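Local coordinates for protein aspartokinase (PDB 3TVI) that probably catalyses the ATP-dependent phosphorylation of the beta-carboxyl group of L-aspartate, the first step towards threonine, methionine and lysine, at residues I37-P41 with G116-G121; I51-Y56 with A112-E117. One frame throughout, in Å; residues are numbered along the deposited sequence.

Contact 1. Residues I37-P41 with G116-G121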
# COMPACT_ATOMS: atom_id res chain seq x y z
N ILE B 37 22.44 -1.35 35.98
CA ILE B 37 21.53 -0.25 35.76
C ILE B 37 20.13 -0.65 36.23
O ILE B 37 19.54 -1.57 35.67
CB ILE B 37 21.47 0.12 34.27
CG1 ILE B 37 22.82 0.68 33.81
CG2 ILE B 37 20.38 1.15 34.02
CD1 ILE B 37 23.96 -0.32 33.80
N PRO B 38 19.60 0.03 37.27
CA PRO B 38 18.30 -0.29 37.84
C PRO B 38 17.15 0.59 37.38
O PRO B 38 17.33 1.78 37.13
CB PRO B 38 18.51 -0.04 39.33
CG PRO B 38 19.44 1.12 39.34
CD PRO B 38 20.34 0.96 38.15
N SER B 39 15.97 -0.01 37.30
CA SER B 39 14.72 0.71 37.17
C SER B 39 14.21 1.01 38.57
O SER B 39 14.90 0.74 39.55
CB SER B 39 13.70 -0.15 36.46
OG SER B 39 14.32 -0.81 35.37
N ALA B 40 13.01 1.58 38.66
CA ALA B 40 12.38 1.85 39.95
C ALA B 40 11.47 0.68 40.27
O ALA B 40 11.08 -0.04 39.36
CB ALA B 40 11.58 3.14 39.90
N PRO B 41 11.13 0.49 41.55
CA PRO B 41 10.35 -0.68 41.91
C PRO B 41 9.03 -0.81 41.16
O PRO B 41 8.21 0.12 41.15
CB PRO B 41 10.11 -0.48 43.42
CG PRO B 41 11.25 0.35 43.87
CD PRO B 41 11.49 1.30 42.73
N GLY B 116 13.09 7.59 41.84
CA GLY B 116 12.83 6.16 41.97
C GLY B 116 14.04 5.32 41.57
O GLY B 116 14.37 4.34 42.23
N GLU B 117 14.72 5.74 40.50
CA GLU B 117 15.84 4.99 39.95
C GLU B 117 17.07 5.27 40.80
O GLU B 117 17.80 4.36 41.18
CB GLU B 117 16.13 5.37 38.50
CG GLU B 117 15.00 6.05 37.73
CD GLU B 117 13.77 5.18 37.54
OE1 GLU B 117 13.88 3.97 37.79
OE2 GLU B 117 12.70 5.71 37.15
N TYR B 118 17.27 6.55 41.09
CA TYR B 118 18.32 7.02 42.01
C TYR B 118 18.35 6.24 43.33
O TYR B 118 19.40 5.75 43.74
CB TYR B 118 18.15 8.52 42.29
CG TYR B 118 19.12 9.08 43.29
CD1 TYR B 118 20.37 9.53 42.90
CD2 TYR B 118 18.80 9.15 44.64
CE1 TYR B 118 21.28 10.03 43.82
CE2 TYR B 118 19.70 9.65 45.57
CZ TYR B 118 20.93 10.09 45.15
OH TYR B 118 21.83 10.58 46.07
N LEU B 119 17.21 6.12 44.00
CA LEU B 119 17.19 5.46 45.30
C LEU B 119 17.57 3.99 45.16
O LEU B 119 18.40 3.48 45.92
CB LEU B 119 15.83 5.61 45.98
CG LEU B 119 15.47 7.03 46.45
CD1 LEU B 119 14.04 7.09 46.97
CD2 LEU B 119 16.45 7.50 47.50
N ASN B 120 16.98 3.30 44.18
CA ASN B 120 17.40 1.93 43.87
C ASN B 120 18.89 1.86 43.57
O ASN B 120 19.56 0.89 43.91
CB ASN B 120 16.61 1.38 42.68
CG ASN B 120 15.29 0.77 43.09
OD1 ASN B 120 14.95 0.75 44.27
ND2 ASN B 120 14.53 0.27 42.12
N GLY B 121 19.39 2.90 42.91
CA GLY B 121 20.80 2.95 42.58
C GLY B 121 21.65 2.94 43.82
O GLY B 121 22.56 2.15 43.94
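Where strand 33-38 ends, the chain runs on as an extended loop, Ser39 to Pro41, across one face of the helix that carries Gly116 to Gly121. Asn120 makes the hydrogen bond of this contact: with chi1 at -86° (m) and chi2 near 0°, its amide reaches the loop and ND2 donates to the backbone oxygen of Ser39, ND2 to O 2.6 Å. The same nitrogen, Asn120 ND2, also packs against the following residues, 3.4 Å from Ala40 CA and 3.3 Å from Pro41 CD. The Pro38 ring also rests on the helix, CB 4.1 Å from Asn120 CB and CG 4.0 Å from Gly121 CA. Gly116 admits Ala40, whose CB sits 3.7 Å from Gly116 C; a beta carbon on Gly116 would clash with it. Glu117 has chi1 at -20°, between the usual wells, which swings its carboxylate along the loop. OE1 of Glu117 ends 2.7 Å from Ala40 N, close, but at an angle too poor for a hydrogen bond. Glu117 is a predicted substrate-binding residue, so the loop probably helps to shape the aspartate site of this amino acid kinase domain. Ser39 turns its CB away from the helix, and its OG is hydrogen-bonded to Phe9 O on the neighbouring strand 5-9, at the predicted ATP-binding segment. Thus the loop leaves the central sheet between helix 109-127 and helix 187-199, whose Ser188 touches both Ser39 and Glu117, while Tyr79 of helix 69-85 packs on Pro41 and Asn120.

Contact 2. Residues I51-Y56 with A112-E117; sequences ITDLLY and AASRGE
Two helical segments, 51-56 and 112-117, run nearly antiparallel, their N-to-C directions 151° apart and their axes only 7.7 Å from each other at closest approach. Such close packing is possible because Ala113 points at the partner helix and Gly116, without a side chain, lies on the same face. The register is set by Leu55 opposite Ala113, CA to CA 5.2 Å. Residues 51-56 form a regular helix, with Leu55 N bonded to Ile51 O (2.8 Å) and Tyr56 N to Thr52 O (3.1 Å). The second helix is kinked at Gly116 and Glu117, whose amides lack the bond to the preceding turn.

Leu55, in the mt rotamer (chi1 -79°, chi2 178°), points at the second helix and drives CD1 against its backbone, 3.2 Å from Ala112 O and 3.3 Å from Gly116 N, with Arg115 CB 3.9 Å away. Ala113, also pointing across, meets two side chains. Its CB lies over the face of the Tyr56 ring in a CH-pi contact, 3.5 Å from the centroid and 19° off the normal, while Thr52 CG2 approaches the same CB at 3.8 Å. Tyr56 takes chi1 -81° and chi2 -57° to bring its ring there. This helix pair belongs to the amino acid kinase domain and brings together two predicted substrate-binding residues, Thr52 and Glu117. Thr52 OG1 (chi1 -49°, m) stands 4.0 Å from Glu117 OE2, too far for a hydrogen bond. At the N-terminal end of segment 51-56, Ile51 CG2 rests 4.3 Å from Gly116 CA.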
# COMPACT_ATOMS: atom_id res chain seq x y z
N ILE B 51 5.74 3.70 42.27
CA ILE B 51 6.55 4.76 42.87
C ILE B 51 6.62 6.00 41.98
O ILE B 51 6.13 7.07 42.36
CB ILE B 51 7.99 4.30 43.16
CG1 ILE B 51 8.02 3.34 44.34
CG2 ILE B 51 8.89 5.51 43.44
CD1 ILE B 51 7.56 3.94 45.65
N THR B 52 7.21 5.86 40.79
CA THR B 52 7.44 7.00 39.92
C THR B 52 6.19 7.87 39.79
O THR B 52 6.29 9.09 39.82
CB THR B 52 7.89 6.56 38.53
OG1 THR B 52 8.96 5.61 38.66
CG2 THR B 52 8.38 7.75 37.73
N ASP B 53 5.03 7.24 39.68
CA ASP B 53 3.79 7.99 39.62
C ASP B 53 3.60 8.79 40.90
O ASP B 53 3.26 9.98 40.85
CB ASP B 53 2.59 7.08 39.40
CG ASP B 53 2.48 6.57 37.98
OD1 ASP B 53 3.32 6.93 37.12
OD2 ASP B 53 1.52 5.80 37.72
N LEU B 54 3.81 8.14 42.05
CA LEU B 54 3.64 8.81 43.34
C LEU B 54 4.63 9.95 43.50
O LEU B 54 4.28 11.01 44.05
CB LEU B 54 3.77 7.82 44.51
CG LEU B 54 2.42 7.40 45.12
CD1 LEU B 54 1.46 6.91 44.04
CD2 LEU B 54 2.62 6.36 46.22
N LEU B 55 5.85 9.76 43.02
CA LEU B 55 6.81 10.86 42.97
C LEU B 55 6.20 12.06 42.23
O LEU B 55 5.98 13.12 42.83
CB LEU B 55 8.15 10.43 42.35
CG LEU B 55 9.07 9.65 43.31
CD1 LEU B 55 10.36 9.22 42.62
CD2 LEU B 55 9.39 10.48 44.54
N TYR B 56 5.86 11.90 40.95
CA TYR B 56 5.19 12.96 40.19
C TYR B 56 4.12 13.64 41.03
O TYR B 56 4.01 14.86 41.03
CB TYR B 56 4.52 12.42 38.92
CG TYR B 56 5.42 12.22 37.74
CD1 TYR B 56 6.19 13.26 37.23
CD2 TYR B 56 5.49 10.98 37.11
CE1 TYR B 56 7.01 13.07 36.13
CE2 TYR B 56 6.31 10.78 36.01
CZ TYR B 56 7.06 11.82 35.51
OH TYR B 56 7.88 11.61 34.41
N ALA B 112 12.03 15.14 40.43
CA ALA B 112 11.08 14.39 41.23
C ALA B 112 11.00 12.92 40.80
O ALA B 112 11.33 12.03 41.56
CB ALA B 112 9.70 15.04 41.14
N ALA B 113 10.58 12.69 39.56
CA ALA B 113 10.26 11.34 39.08
C ALA B 113 11.49 10.45 38.90
O ALA B 113 11.40 9.22 38.98
CB ALA B 113 9.46 11.41 37.79
N SER B 114 12.65 11.08 38.67
CA SER B 114 13.88 10.32 38.47
C SER B 114 14.43 9.71 39.76
O SER B 114 15.34 8.88 39.70
CB SER B 114 14.95 11.21 37.84
OG SER B 114 15.11 12.41 38.58
N ARG B 115 13.89 10.09 40.92
CA ARG B 115 14.42 9.62 42.20
C ARG B 115 14.09 8.16 42.51
O ARG B 115 14.74 7.53 43.35
CB ARG B 115 14.00 10.55 43.34
CG ARG B 115 15.05 11.61 43.68
CD ARG B 115 15.61 12.32 42.45
NE ARG B 115 17.07 12.38 42.45
CZ ARG B 115 17.84 12.42 41.36
NH1 ARG B 115 17.31 12.39 40.14
NH2 ARG B 115 19.16 12.48 41.48
N GLY B 116 13.09 7.59 41.84
CA GLY B 116 12.83 6.16 41.97
C GLY B 116 14.04 5.32 41.57
O GLY B 116 14.37 4.34 42.23
N GLU B 117 14.72 5.74 40.50
CA GLU B 117 15.84 4.99 39.95
C GLU B 117 17.07 5.27 40.80
O GLU B 117 17.80 4.36 41.18
CB GLU B 117 16.13 5.37 38.50
CG GLU B 117 15.00 6.05 37.73
CD GLU B 117 13.77 5.18 37.54
OE1 GLU B 117 13.88 3.97 37.79
OE2 GLU B 117 12.70 5.71 37.15

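How the contacts relate
The centres of the two contacts lie 9 Å apart, and both are built on helix 109-127, sharing Gly116 and Glu117. Strand 33-38 and helix 51-63 follow one another in the chain, so the segments come in the order 37-41, 51-56, then 112-121, with a mainly helical region before the last. Contact 1 ties that helix to the loop at the end of a strand of the central sheet, contact 2 to a second helix; they touch through Ala40 CB and Thr52 OG1, 3.8 Å apart. They bring predicted substrate residues Thr52 and Glu117 together, while the Ser39 side chain lies about 3 Å from predicted ATP-binding Gly10, consistent with one catalytic cleft in the kinase domain.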